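Local coordinates for protein transferrin (Manduca sexta, PDB 6WB6) that carries iron in an insect, binding a single ferric ion per molecule together with a carbonate anion, at residues Leu363-Ala368 with Asp616-Tyr621; Ile378-Asp383 with Ile600-Leu605; Glu427-Leu432 with Asn633-Gly638. All blocks are in the same frame, centred on the assembly; numbering follows the deposited sequence.

Contact 1: residues Leu363-Ala368 with Asp616-Tyr621; sequences LSKCRA and DLFNIY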
ATOM      1  N   LEU A 363      12.372  -5.520  13.677  1.00 18.22           N
ATOM      2  CA  LEU A 363      13.009  -6.458  12.760  1.00 17.51           C
ATOM      3  C   LEU A 363      12.046  -7.570  12.344  1.00 23.96           C
ATOM      4  O   LEU A 363      11.995  -7.960  11.178  1.00 16.06           O
ATOM      5  CB  LEU A 363      14.243  -7.073  13.398  1.00 24.14           C
ATOM      6  CG  LEU A 363      15.030  -8.031  12.516  1.00 23.77           C
ATOM      7  CD1 LEU A 363      15.467  -7.333  11.275  1.00 20.66           C
ATOM      8  CD2 LEU A 363      16.251  -8.577  13.293  1.00 28.41           C
ATOM      9  N   SER A 364      11.327  -8.151  13.302  1.00 25.42           N
ATOM     10  CA  SER A 364      10.451  -9.250  12.933  1.00 19.10           C
ATOM     11  C   SER A 364       9.269  -8.752  12.108  1.00 15.54           C
ATOM     12  O   SER A 364       8.818  -9.461  11.206  1.00 17.85           O
ATOM     13  CB  SER A 364       9.978  -9.993  14.171  1.00 29.11           C
ATOM     14  OG  SER A 364       9.414  -9.080  15.081  1.00 38.64           O
ATOM     15  N   LYS A 365       8.773  -7.546  12.393  1.00 16.71           N
ATOM     16  CA  LYS A 365       7.688  -6.997  11.588  1.00 17.93           C
ATOM     17  C   LYS A 365       8.171  -6.699  10.179  1.00 21.94           C
ATOM     18  O   LYS A 365       7.466  -6.972   9.196  1.00 18.41           O
ATOM     19  CB  LYS A 365       7.113  -5.734  12.254  1.00 14.60           C
ATOM     20  CG  LYS A 365       5.890  -5.159  11.519  1.00 21.53           C
ATOM     21  CD  LYS A 365       5.268  -3.948  12.199  1.00 21.86           C
ATOM     22  CE  LYS A 365       4.181  -3.355  11.306  1.00 12.26           C
ATOM     23  NZ  LYS A 365       3.390  -2.234  11.913  1.00 21.58           N
ATOM     24  N   CYS A 366       9.389  -6.176  10.058  1.00 19.40           N
ATOM     25  CA  CYS A 366       9.955  -5.904   8.739  1.00 15.32           C
ATOM     26  C   CYS A 366      10.141  -7.190   7.939  1.00 18.76           C
ATOM     27  O   CYS A 366       9.916  -7.221   6.722  1.00 18.06           O
ATOM     28  CB  CYS A 366      11.281  -5.163   8.909  1.00 24.38           C
ATOM     29  SG  CYS A 366      12.130  -4.824   7.389  1.00 21.81           S
ATOM     30  N   ARG A 367      10.521  -8.278   8.610  1.00 19.71           N
ATOM     31  CA  ARG A 367      10.721  -9.537   7.898  1.00 13.57           C
ATOM     32  C   ARG A 367       9.399 -10.153   7.459  1.00 19.35           C
ATOM     33  O   ARG A 367       9.329 -10.751   6.383  1.00 14.37           O
ATOM     34  CB  ARG A 367      11.495 -10.519   8.763  1.00 23.20           C
ATOM     35  CG  ARG A 367      12.983 -10.154   8.830  1.00 22.58           C
ATOM     36  CD  ARG A 367      13.780 -11.121   9.725  1.00 29.73           C
ATOM     37  NE  ARG A 367      15.205 -10.802   9.684  1.00 32.46           N
ATOM     38  CZ  ARG A 367      16.069 -11.107  10.644  1.00 34.64           C
ATOM     39  NH1 ARG A 367      15.652 -11.744  11.741  1.00 31.64           N
ATOM     40  NH2 ARG A 367      17.351 -10.768  10.505  1.00 29.40           N
ATOM     41  N   ALA A 368       8.356 -10.071   8.296  1.00 19.42           N
ATOM     42  CA  ALA A 368       7.053 -10.587   7.881  1.00 19.65           C
ATOM     43  C   ALA A 368       6.488  -9.728   6.758  1.00 18.21           C
ATOM     44  O   ALA A 368       5.932 -10.244   5.788  1.00 22.63           O
ATOM     45  CB  ALA A 368       6.091 -10.641   9.076  1.00 18.33           C
ATOM     46  N   ASP A 616      -6.382  -7.253   6.763  1.00 24.17           N
ATOM     47  CA  ASP A 616      -6.496  -8.637   7.207  1.00 24.80           C
ATOM     48  C   ASP A 616      -5.395  -9.502   6.622  1.00 27.93           C
ATOM     49  O   ASP A 616      -5.043 -10.527   7.209  1.00 24.99           O
ATOM     50  CB  ASP A 616      -7.852  -9.204   6.808  1.00 24.48           C
ATOM     51  CG  ASP A 616      -8.134  -9.054   5.335  1.00 26.88           C
ATOM     52  OD1 ASP A 616      -7.712  -8.034   4.759  1.00 33.51           O
ATOM     53  OD2 ASP A 616      -8.780  -9.939   4.747  1.00 27.92           O
ATOM     54  N   LEU A 617      -4.859  -9.119   5.460  1.00 19.90           N
ATOM     55  CA  LEU A 617      -3.763  -9.871   4.859  1.00 24.76           C
ATOM     56  C   LEU A 617      -2.457  -9.616   5.596  1.00 18.81           C
ATOM     57  O   LEU A 617      -1.708 -10.547   5.904  1.00 15.37           O
ATOM     58  CB  LEU A 617      -3.599  -9.484   3.392  1.00 22.60           C
ATOM     59  CG  LEU A 617      -4.610 -10.007   2.368  1.00 25.95           C
ATOM     60  CD1 LEU A 617      -4.285  -9.360   1.072  1.00 24.00           C
ATOM     61  CD2 LEU A 617      -4.582 -11.547   2.263  1.00 23.47           C
ATOM     62  N   PHE A 618      -2.141  -8.353   5.806  1.00 21.64           N
ATOM     63  CA  PHE A 618      -0.996  -7.956   6.599  1.00 18.37           C
ATOM     64  C   PHE A 618      -1.382  -6.647   7.253  1.00 22.78           C
ATOM     65  O   PHE A 618      -1.814  -5.713   6.573  1.00 23.52           O
ATOM     66  CB  PHE A 618       0.272  -7.804   5.779  1.00 28.18           C
ATOM     67  CG  PHE A 618       1.469  -7.472   6.619  1.00 24.51           C
ATOM     68  CD1 PHE A 618       2.115  -8.463   7.336  1.00 24.33           C
ATOM     69  CD2 PHE A 618       1.914  -6.171   6.731  1.00 26.09           C
ATOM     70  CE1 PHE A 618       3.199  -8.181   8.124  1.00 20.45           C
ATOM     71  CE2 PHE A 618       3.011  -5.870   7.532  1.00 28.05           C
ATOM     72  CZ  PHE A 618       3.653  -6.871   8.226  1.00 29.37           C
ATOM     73  N   ASN A 619      -1.271  -6.598   8.577  1.00 19.47           N
ATOM     74  CA  ASN A 619      -1.758  -5.464   9.334  1.00 16.96           C
ATOM     75  C   ASN A 619      -0.588  -4.501   9.466  1.00 19.94           C
ATOM     76  O   ASN A 619       0.126  -4.457  10.473  1.00 21.88           O
ATOM     77  CB  ASN A 619      -2.303  -5.927  10.673  1.00 25.11           C
ATOM     78  CG  ASN A 619      -3.102  -4.860  11.370  1.00 29.41           C
ATOM     79  OD1 ASN A 619      -3.265  -3.753  10.855  1.00 31.16           O
ATOM     80  ND2 ASN A 619      -3.617  -5.188  12.548  1.00 35.64           N
ATOM     81  N   ILE A 620      -0.369  -3.745   8.389  1.00 23.67           N
ATOM     82  CA  ILE A 620       0.814  -2.902   8.301  1.00 22.60           C
ATOM     83  C   ILE A 620       0.816  -1.851   9.408  1.00 23.87           C
ATOM     84  O   ILE A 620       1.868  -1.524   9.951  1.00 19.62           O
ATOM     85  CB  ILE A 620       0.923  -2.274   6.897  1.00 25.19           C
ATOM     86  CG1 ILE A 620       2.216  -1.463   6.784  1.00 27.18           C
ATOM     87  CG2 ILE A 620      -0.277  -1.415   6.553  1.00 25.13           C
ATOM     88  CD1 ILE A 620       2.622  -1.131   5.342  1.00 27.69           C
ATOM     89  N   TYR A 621      -0.350  -1.315   9.769  1.00 20.18           N
ATOM     90  CA  TYR A 621      -0.430  -0.284  10.798  1.00 22.65           C
ATOM     91  C   TYR A 621      -0.941  -0.796  12.138  1.00 24.17           C
ATOM     92  O   TYR A 621      -1.170   0.007  13.032  1.00 27.81           O
ATOM     93  CB  TYR A 621      -1.326   0.870  10.336  1.00 28.92           C
ATOM     94  CG  TYR A 621      -1.010   1.394   8.958  1.00 25.52           C
ATOM     95  CD1 TYR A 621       0.284   1.705   8.591  1.00 20.82           C
ATOM     96  CD2 TYR A 621      -2.011   1.552   8.019  1.00 28.82           C
ATOM     97  CE1 TYR A 621       0.578   2.172   7.344  1.00 28.80           C
ATOM     98  CE2 TYR A 621      -1.727   2.026   6.760  1.00 24.21           C
ATOM     99  CZ  TYR A 621      -0.427   2.332   6.427  1.00 26.63           C
ATOM    100  OH  TYR A 621      -0.112   2.797   5.179  1.00 23.22           O
TER

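Contact 2: residues Ile378-Asp383 with Ile600-Leu605; sequences IRPILD and IAHTPL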
ATOM      1  N   ILE A 378       5.610  -7.157  -5.275  1.00 16.69           N
ATOM      2  CA  ILE A 378       6.139  -5.814  -5.047  1.00 19.15           C
ATOM      3  C   ILE A 378       7.651  -5.922  -5.066  1.00 22.85           C
ATOM      4  O   ILE A 378       8.213  -6.834  -4.455  1.00 17.30           O
ATOM      5  CB  ILE A 378       5.638  -5.235  -3.724  1.00 25.57           C
ATOM      6  CG1 ILE A 378       4.119  -5.129  -3.755  1.00 19.39           C
ATOM      7  CG2 ILE A 378       6.279  -3.876  -3.419  1.00 17.45           C
ATOM      8  CD1 ILE A 378       3.561  -4.557  -2.454  1.00 22.92           C
ATOM      9  N   ARG A 379       8.298  -5.032  -5.836  1.00 23.48           N
ATOM     10  CA  ARG A 379       9.734  -5.076  -6.118  1.00 28.58           C
ATOM     11  C   ARG A 379      10.200  -3.626  -6.144  1.00 23.51           C
ATOM     12  O   ARG A 379       9.556  -2.780  -6.797  1.00 14.02           O
ATOM     13  CB  ARG A 379      10.062  -5.756  -7.444  1.00 22.62           C
ATOM     14  CG  ARG A 379       9.587  -7.186  -7.556  1.00 27.81           C
ATOM     15  CD  ARG A 379      10.414  -8.126  -6.711  1.00 21.90           C
ATOM     16  NE  ARG A 379      10.077  -9.513  -6.997  1.00 24.31           N
ATOM     17  CZ  ARG A 379       9.020 -10.162  -6.504  1.00 23.22           C
ATOM     18  NH1 ARG A 379       8.176  -9.550  -5.677  1.00 16.69           N
ATOM     19  NH2 ARG A 379       8.817 -11.436  -6.839  1.00 17.70           N
ATOM     20  N   PRO A 380      11.316  -3.299  -5.491  1.00 18.86           N
ATOM     21  CA  PRO A 380      12.376  -4.082  -4.844  1.00 27.47           C
ATOM     22  C   PRO A 380      11.996  -4.933  -3.628  1.00 20.68           C
ATOM     23  O   PRO A 380      11.088  -4.627  -2.844  1.00 25.05           O
ATOM     24  CB  PRO A 380      13.378  -3.002  -4.408  1.00 22.40           C
ATOM     25  CG  PRO A 380      12.586  -1.756  -4.311  1.00 18.78           C
ATOM     26  CD  PRO A 380      11.585  -1.850  -5.411  1.00 18.38           C
ATOM     27  N   ILE A 381      12.735  -6.034  -3.508  1.00 25.74           N
ATOM     28  CA  ILE A 381      12.651  -6.885  -2.331  1.00 17.45           C
ATOM     29  C   ILE A 381      13.031  -6.073  -1.119  1.00 23.27           C
ATOM     30  O   ILE A 381      14.012  -5.312  -1.136  1.00 19.97           O
ATOM     31  CB  ILE A 381      13.587  -8.095  -2.492  1.00 26.75           C
ATOM     32  CG1 ILE A 381      13.096  -8.985  -3.628  1.00 27.42           C
ATOM     33  CG2 ILE A 381      13.694  -8.901  -1.198  1.00 21.21           C
ATOM     34  CD1 ILE A 381      14.207  -9.762  -4.299  1.00 21.53           C
ATOM     35  N   LEU A 382      12.280  -6.247  -0.049  1.00 22.38           N
ATOM     36  CA  LEU A 382      12.548  -5.528   1.186  1.00 20.93           C
ATOM     37  C   LEU A 382      13.513  -6.346   2.038  1.00 21.54           C
ATOM     38  O   LEU A 382      13.259  -7.518   2.347  1.00 24.83           O
ATOM     39  CB  LEU A 382      11.247  -5.239   1.932  1.00 17.89           C
ATOM     40  CG  LEU A 382      11.328  -4.530   3.271  1.00 24.98           C
ATOM     41  CD1 LEU A 382      11.752  -3.093   3.107  1.00 17.70           C
ATOM     42  CD2 LEU A 382       9.971  -4.606   3.939  1.00 19.21           C
ATOM     43  N   ASP A 383      14.624  -5.741   2.406  1.00 26.11           N
ATOM     44  CA  ASP A 383      15.481  -6.355   3.399  1.00 19.53           C
ATOM     45  C   ASP A 383      15.411  -5.532   4.673  1.00 24.08           C
ATOM     46  O   ASP A 383      14.967  -4.382   4.673  1.00 24.30           O
ATOM     47  CB  ASP A 383      16.903  -6.486   2.887  1.00 18.05           C
ATOM     48  CG  ASP A 383      17.752  -7.370   3.758  1.00 35.97           C
ATOM     49  OD1 ASP A 383      17.211  -7.936   4.741  1.00 38.32           O
ATOM     50  OD2 ASP A 383      18.954  -7.504   3.456  1.00 34.52           O
ATOM     51  N   ILE A 600      13.232   3.772  -3.701  1.00 17.93           N
ATOM     52  CA  ILE A 600      13.118   3.623  -2.250  1.00 18.42           C
ATOM     53  C   ILE A 600      11.667   3.707  -1.804  1.00 22.71           C
ATOM     54  O   ILE A 600      11.211   2.946  -0.936  1.00 19.94           O
ATOM     55  CB  ILE A 600      13.982   4.690  -1.559  1.00 14.50           C
ATOM     56  CG1 ILE A 600      15.464   4.322  -1.740  1.00 21.56           C
ATOM     57  CG2 ILE A 600      13.603   4.822  -0.091  1.00 21.85           C
ATOM     58  CD1 ILE A 600      16.409   5.237  -1.002  1.00 24.26           C
ATOM     59  N   ALA A 601      10.936   4.654  -2.358  1.00 17.63           N
ATOM     60  CA  ALA A 601       9.545   4.822  -1.987  1.00 16.13           C
ATOM     61  C   ALA A 601       8.679   3.699  -2.531  1.00 15.51           C
ATOM     62  O   ALA A 601       7.631   3.411  -1.966  1.00 15.06           O
ATOM     63  CB  ALA A 601       9.028   6.169  -2.508  1.00 22.26           C
ATOM     64  N   HIS A 602       9.084   3.054  -3.623  1.00 21.60           N
ATOM     65  CA  HIS A 602       8.131   2.238  -4.355  1.00 22.28           C
ATOM     66  C   HIS A 602       7.539   1.148  -3.464  1.00 25.08           C
ATOM     67  O   HIS A 602       6.315   1.052  -3.298  1.00 18.40           O
ATOM     68  CB  HIS A 602       8.780   1.621  -5.597  1.00 25.22           C
ATOM     69  CG  HIS A 602       7.825   0.816  -6.404  1.00 26.36           C
ATOM     70  ND1 HIS A 602       7.624  -0.532  -6.193  1.00 26.08           N
ATOM     71  CD2 HIS A 602       6.967   1.182  -7.385  1.00 20.98           C
ATOM     72  CE1 HIS A 602       6.699  -0.966  -7.032  1.00 18.66           C
ATOM     73  NE2 HIS A 602       6.286   0.054  -7.763  1.00 26.55           N
ATOM     74  N   THR A 603       8.385   0.299  -2.899  1.00 17.15           N
ATOM     75  CA  THR A 603       7.856  -0.856  -2.176  1.00 21.75           C
ATOM     76  C   THR A 603       7.019  -0.463  -0.969  1.00 19.20           C
ATOM     77  O   THR A 603       5.909  -1.006  -0.816  1.00 17.45           O
ATOM     78  CB  THR A 603       8.989  -1.811  -1.797  1.00 19.37           C
ATOM     79  OG1 THR A 603       9.400  -2.530  -2.965  1.00 26.03           O
ATOM     80  CG2 THR A 603       8.559  -2.817  -0.709  1.00 20.55           C
ATOM     81  N   PRO A 604       7.453   0.440  -0.095  1.00 21.24           N
ATOM     82  CA  PRO A 604       6.556   0.841   1.001  1.00 13.66           C
ATOM     83  C   PRO A 604       5.268   1.477   0.538  1.00 19.03           C
ATOM     84  O   PRO A 604       4.223   1.230   1.160  1.00 19.06           O
ATOM     85  CB  PRO A 604       7.406   1.820   1.822  1.00 23.14           C
ATOM     86  CG  PRO A 604       8.675   2.008   1.072  1.00 22.03           C
ATOM     87  CD  PRO A 604       8.847   0.846   0.165  1.00 19.53           C
ATOM     88  N   LEU A 605       5.280   2.292  -0.527  1.00 17.11           N
ATOM     89  CA  LEU A 605       4.015   2.906  -0.943  1.00 19.85           C
ATOM     90  C   LEU A 605       3.134   1.908  -1.677  1.00 14.26           C
ATOM     91  O   LEU A 605       1.901   2.065  -1.700  1.00 15.17           O
ATOM     92  CB  LEU A 605       4.233   4.132  -1.840  1.00 15.72           C
ATOM     93  CG  LEU A 605       5.112   5.326  -1.463  1.00 35.98           C
ATOM     94  CD1 LEU A 605       4.737   6.503  -2.374  1.00 26.32           C
ATOM     95  CD2 LEU A 605       5.005   5.748  -0.014  1.00 27.00           C
TER

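Contact 3: residues Glu427-Leu432 with Asn633-Gly638; sequences EVYGEL and NNAAKG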
ATOM      1  N   GLU A 427       4.464   9.649   6.736  1.00 22.03           N
ATOM      2  CA  GLU A 427       3.141   9.194   7.131  1.00 19.50           C
ATOM      3  C   GLU A 427       2.100  10.268   6.888  1.00 17.11           C
ATOM      4  O   GLU A 427       2.365  11.467   7.010  1.00 23.29           O
ATOM      5  CB  GLU A 427       3.120   8.791   8.610  1.00 14.87           C
ATOM      6  CG  GLU A 427       3.792   7.474   8.852  1.00 17.43           C
ATOM      7  CD  GLU A 427       3.698   6.970  10.282  1.00 16.82           C
ATOM      8  OE1 GLU A 427       3.307   7.733  11.193  1.00 20.84           O
ATOM      9  OE2 GLU A 427       4.063   5.811  10.481  1.00 15.97           O
ATOM     10  N   VAL A 428       0.917   9.828   6.493  1.00 15.53           N
ATOM     11  CA  VAL A 428      -0.239  10.703   6.466  1.00 24.85           C
ATOM     12  C   VAL A 428      -1.304  10.113   7.381  1.00 18.69           C
ATOM     13  O   VAL A 428      -1.329   8.914   7.664  1.00 14.65           O
ATOM     14  CB  VAL A 428      -0.788  10.919   5.040  1.00 15.67           C
ATOM     15  CG1 VAL A 428       0.197  11.721   4.235  1.00 23.53           C
ATOM     16  CG2 VAL A 428      -1.125   9.603   4.371  1.00 17.91           C
ATOM     17  N   TYR A 429      -2.203  10.979   7.828  1.00 21.29           N
ATOM     18  CA  TYR A 429      -3.122  10.634   8.898  1.00 29.67           C
ATOM     19  C   TYR A 429      -4.534  11.094   8.556  1.00 30.72           C
ATOM     20  O   TYR A 429      -4.769  11.800   7.575  1.00 27.34           O
ATOM     21  CB  TYR A 429      -2.659  11.249  10.210  1.00 25.38           C
ATOM     22  CG  TYR A 429      -1.226  10.967  10.523  1.00 27.76           C
ATOM     23  CD1 TYR A 429      -0.827   9.710  10.935  1.00 21.60           C
ATOM     24  CD2 TYR A 429      -0.265  11.956  10.408  1.00 27.63           C
ATOM     25  CE1 TYR A 429       0.487   9.442  11.240  1.00 23.97           C
ATOM     26  CE2 TYR A 429       1.069  11.690  10.715  1.00 19.60           C
ATOM     27  CZ  TYR A 429       1.427  10.432  11.129  1.00 18.04           C
ATOM     28  OH  TYR A 429       2.724  10.118  11.429  1.00 23.75           O
ATOM     29  N   GLY A 430      -5.482  10.657   9.377  1.00 37.37           N
ATOM     30  CA  GLY A 430      -6.866  11.057   9.205  1.00 34.71           C
ATOM     31  C   GLY A 430      -7.554  10.424   8.015  1.00 44.36           C
ATOM     32  O   GLY A 430      -6.939   9.697   7.220  1.00 33.39           O
ATOM     33  N   GLU A 431      -8.860  10.694   7.895  1.00 58.20           N
ATOM     34  CA  GLU A 431      -9.625  10.249   6.737  1.00 48.02           C
ATOM     35  C   GLU A 431      -9.220  10.985   5.467  1.00 48.62           C
ATOM     36  O   GLU A 431      -9.391  10.449   4.365  1.00 47.24           O
ATOM     37  CB  GLU A 431     -11.118  10.441   7.001  1.00 52.09           C
ATOM     38  N   LEU A 432      -8.661  12.184   5.604  1.00 41.09           N
ATOM     39  CA  LEU A 432      -8.153  12.972   4.490  1.00 46.46           C
ATOM     40  C   LEU A 432      -6.724  12.603   4.087  1.00 34.32           C
ATOM     41  O   LEU A 432      -6.197  13.196   3.141  1.00 35.29           O
ATOM     42  CB  LEU A 432      -8.224  14.458   4.855  1.00 50.64           C
ATOM     43  CG  LEU A 432      -9.638  14.942   5.201  1.00 55.35           C
ATOM     44  CD1 LEU A 432      -9.664  15.712   6.516  1.00 59.09           C
ATOM     45  CD2 LEU A 432     -10.194  15.795   4.072  1.00 38.15           C
ATOM     46  N   ASN A 633       3.389   4.295  12.742  1.00 20.85           N
ATOM     47  CA  ASN A 633       2.455   4.567  13.819  1.00 21.63           C
ATOM     48  C   ASN A 633       1.106   3.960  13.487  1.00 18.90           C
ATOM     49  O   ASN A 633       0.664   3.996  12.335  1.00 23.77           O
ATOM     50  CB  ASN A 633       2.319   6.057  14.051  1.00 24.78           C
ATOM     51  CG  ASN A 633       3.562   6.636  14.656  1.00 27.35           C
ATOM     52  OD1 ASN A 633       3.924   6.266  15.762  1.00 30.94           O
ATOM     53  ND2 ASN A 633       4.250   7.508  13.916  1.00 19.17           N
ATOM     54  N   ASN A 634       0.463   3.379  14.500  1.00 23.37           N
ATOM     55  CA  ASN A 634      -0.874   2.812  14.313  1.00 20.86           C
ATOM     56  C   ASN A 634      -1.839   3.828  13.720  1.00 22.86           C
ATOM     57  O   ASN A 634      -2.794   3.446  13.050  1.00 25.93           O
ATOM     58  CB  ASN A 634      -1.433   2.287  15.646  1.00 22.63           C
ATOM     59  CG  ASN A 634      -0.752   1.005  16.129  1.00 29.59           C
ATOM     60  OD1 ASN A 634       0.448   0.772  15.894  1.00 30.94           O
ATOM     61  ND2 ASN A 634      -1.516   0.173  16.839  1.00 33.54           N
ATOM     62  N   ALA A 635      -1.603   5.122  13.934  1.00 29.69           N
ATOM     63  CA  ALA A 635      -2.486   6.147  13.387  1.00 26.04           C
ATOM     64  C   ALA A 635      -2.267   6.398  11.900  1.00 35.35           C
ATOM     65  O   ALA A 635      -3.098   7.065  11.268  1.00 27.06           O
ATOM     66  CB  ALA A 635      -2.301   7.468  14.136  1.00 21.09           C
ATOM     67  N   ALA A 636      -1.175   5.901  11.327  1.00 26.97           N
ATOM     68  CA  ALA A 636      -0.916   6.168   9.921  1.00 25.93           C
ATOM     69  C   ALA A 636      -2.048   5.612   9.072  1.00 28.61           C
ATOM     70  O   ALA A 636      -2.506   4.487   9.272  1.00 30.42           O
ATOM     71  CB  ALA A 636       0.419   5.556   9.489  1.00 24.65           C
ATOM     72  N   LYS A 637      -2.495   6.415   8.125  1.00 26.83           N
ATOM     73  CA  LYS A 637      -3.509   6.033   7.168  1.00 16.96           C
ATOM     74  C   LYS A 637      -2.952   5.912   5.765  1.00 26.41           C
ATOM     75  O   LYS A 637      -3.716   5.684   4.817  1.00 29.56           O
ATOM     76  CB  LYS A 637      -4.632   7.059   7.175  1.00 21.61           C
ATOM     77  CG  LYS A 637      -5.092   7.460   8.576  1.00 28.82           C
ATOM     78  CD  LYS A 637      -5.382   6.266   9.457  1.00 37.41           C
ATOM     79  CE  LYS A 637      -6.492   5.414   8.928  1.00 25.64           C
ATOM     80  NZ  LYS A 637      -7.092   4.706  10.113  1.00 32.28           N
ATOM     81  N   GLY A 638      -1.655   6.115   5.604  1.00 20.92           N
ATOM     82  CA  GLY A 638      -1.039   5.978   4.305  1.00 15.96           C
ATOM     83  C   GLY A 638       0.367   6.520   4.316  1.00 21.95           C
ATOM     84  O   GLY A 638       0.879   7.006   5.332  1.00 22.05           O
TER

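Contact 1: residues Leu363-Ala368 with Asp616-Tyr621
Lys365, on helix 360-375, sends its whole side chain across to the main chain of 616-621 and ends on the carbonyl of Ile620. Its CG stands anti to the backbone N (chi1 -175°), and the chain is extended throughout beyond that, spanning the gap between the two backbones, whose nearest CA atoms here, those of Lys365 and Ile620, are 8.7 Å apart. At its end Lys365 NZ donates to Ile620 O at 2.6 Å. The ammonium sits above the carbonyl plane, 40° out of it, with a C=O...N angle of 140°. The preceding methylene also lies close, with Lys365 CE 3.2 Å from Ile620 O. A second acceptor, Val630 O, shares the same NZ, so the buried charge is gripped by main-chain oxygens from two parts of the loop that follows helix 597-611.

The backbone of Lys365 takes part as well: its O lies 3.9 Å from Phe618 CZ, an oblique approach to the ring. Cys366 points its CB away from 616-621, and its disulfide to Cys384 ties the helix to strand 381-386. Further along the helix, Ala368 meets the neighbouring ring atom, its CB 3.9 Å from Phe618 CE1, and its carbonyl carbon is at the same distance from CE1. CG of Phe618 is anti to the backbone N; CE1 and CZ are the ring atoms that meet the helix. Met369 of the same helix and Leu611 of helix 597-611 also touch this ring, which thus contacts both helices.

Just after Phe618, Asn619 is the centre of an inverse gamma turn that leads the chain on to Ile620, and its N is hydrogen-bonded to Asp38 OD2 in the first transferrin-like region. The contact is helix-to-loop packing within the second of the two transferrin-like repeats that characterise this family.

Contact 2: residues Ile378-Asp383 with Ile600-Leu605
Thr603 of helix 597-611 packs on the loop that leads into strand 381-386, in the alpha/beta fold of the second transferrin-like region. Its hydroxyl is the polar centre: Thr603 OG1 donates to Pro380 O at 2.7 Å, lying in the carbonyl plane on a lone pair with a C=O...O angle of 129°. OG1 is anti to the carbonyl carbon of its own residue (chi1 -75°), which turns it to the Pro380 side and puts CG2 beside Ile378 CG2. The Pro380 ring and the threonine run antiparallel alongside one another, Pro380 CD coming within 3.3 Å of Thr603 OG1. Ile378 crosses the threonine obliquely, its CG2 3.7 Å from Thr603 CG2, while Leu382 CB is a looser neighbour of that methyl at 4.5 Å. A valine in place of Thr603 would probably leave Pro380 O without this donor and put a methyl against a carbonyl oxygen in a buried setting.

Further out, the cis peptide before Pro380 shapes the loop, and backbone bonds tie Ile381 to Leu351 and Val353, at the start of the neighbouring parallel strand. Arg379 turns its CB away from the helix. Its NH2 bonds to Ile342 O and Arg344 O, and NH1 to Phe374 O, pinning the loop from the side remote from Thr603. NH1 makes one more bond, to Ile378 O at 3.0 Å; that oxygen lies in the guanidinium plane, whereas NH1 stands 59° out of the plane of the carbonyl.

Contact 3: residues Glu427-Leu432 with Asn633-Gly638
Glu427 and Asn633 cross at about a right angle, their carboxylate and amide planes 78° apart, and the carboxylate takes two bonds from the one asparagine. Asn633 ND2 reaches Glu427 OE1 at 2.9 Å with an N-H...O angle of 163°, and the backbone Asn633 N reaches Glu427 OE2 at 2.8 Å. Both donors come on the syn side. The carboxylate also rests on a methyl, Glu427 CD lying 3.7 Å from Ala636 CB.

The Tyr429 ring is turned 48° from the Asn633 amide. Its hydroxyl lies so close to Glu427 OE1 that the bond between them is doubtful. Ala635 O, 3.5 Å from Tyr429 CD1, lies at the ring edge near its plane.

Two backbone bonds run alongside. Lys637 N bonds to Val428 O at 2.8 Å and Val428 N to Gly638 O at 3.1 Å, while Lys637 and Gly638 both face Val428 in a classic beta bulge. Lys637 CG lies 3.2 Å from Gly430 O.

Two N-H donors from Asn633 thus meet the buried carboxylate, which would be expected to favour its ionised form and to hold the type I turn of Asn633-Ala636 against the strand.

How the contacts relate
All three contacts belong to the second transferrin-like region and join its early part to its late part. Their first segments follow one another along the chain, on helix 360-375, then strand 381-386, then strand 422-428; the later partners come from helix 597-611 and the loop that runs from it to strand 638-641. Contact 2 is nested inside the loop closed by contact 1, whereas contact 3 crosses both. The centres of contact 1 and contact 2 lie about 14 Å apart. Contact 1 touches each of the others, through Cys366 with Leu382 and Tyr621 with Ala636, so the late segments pack on the early helix and strands, and the loop after helix 597-611 links contacts 1 and 3.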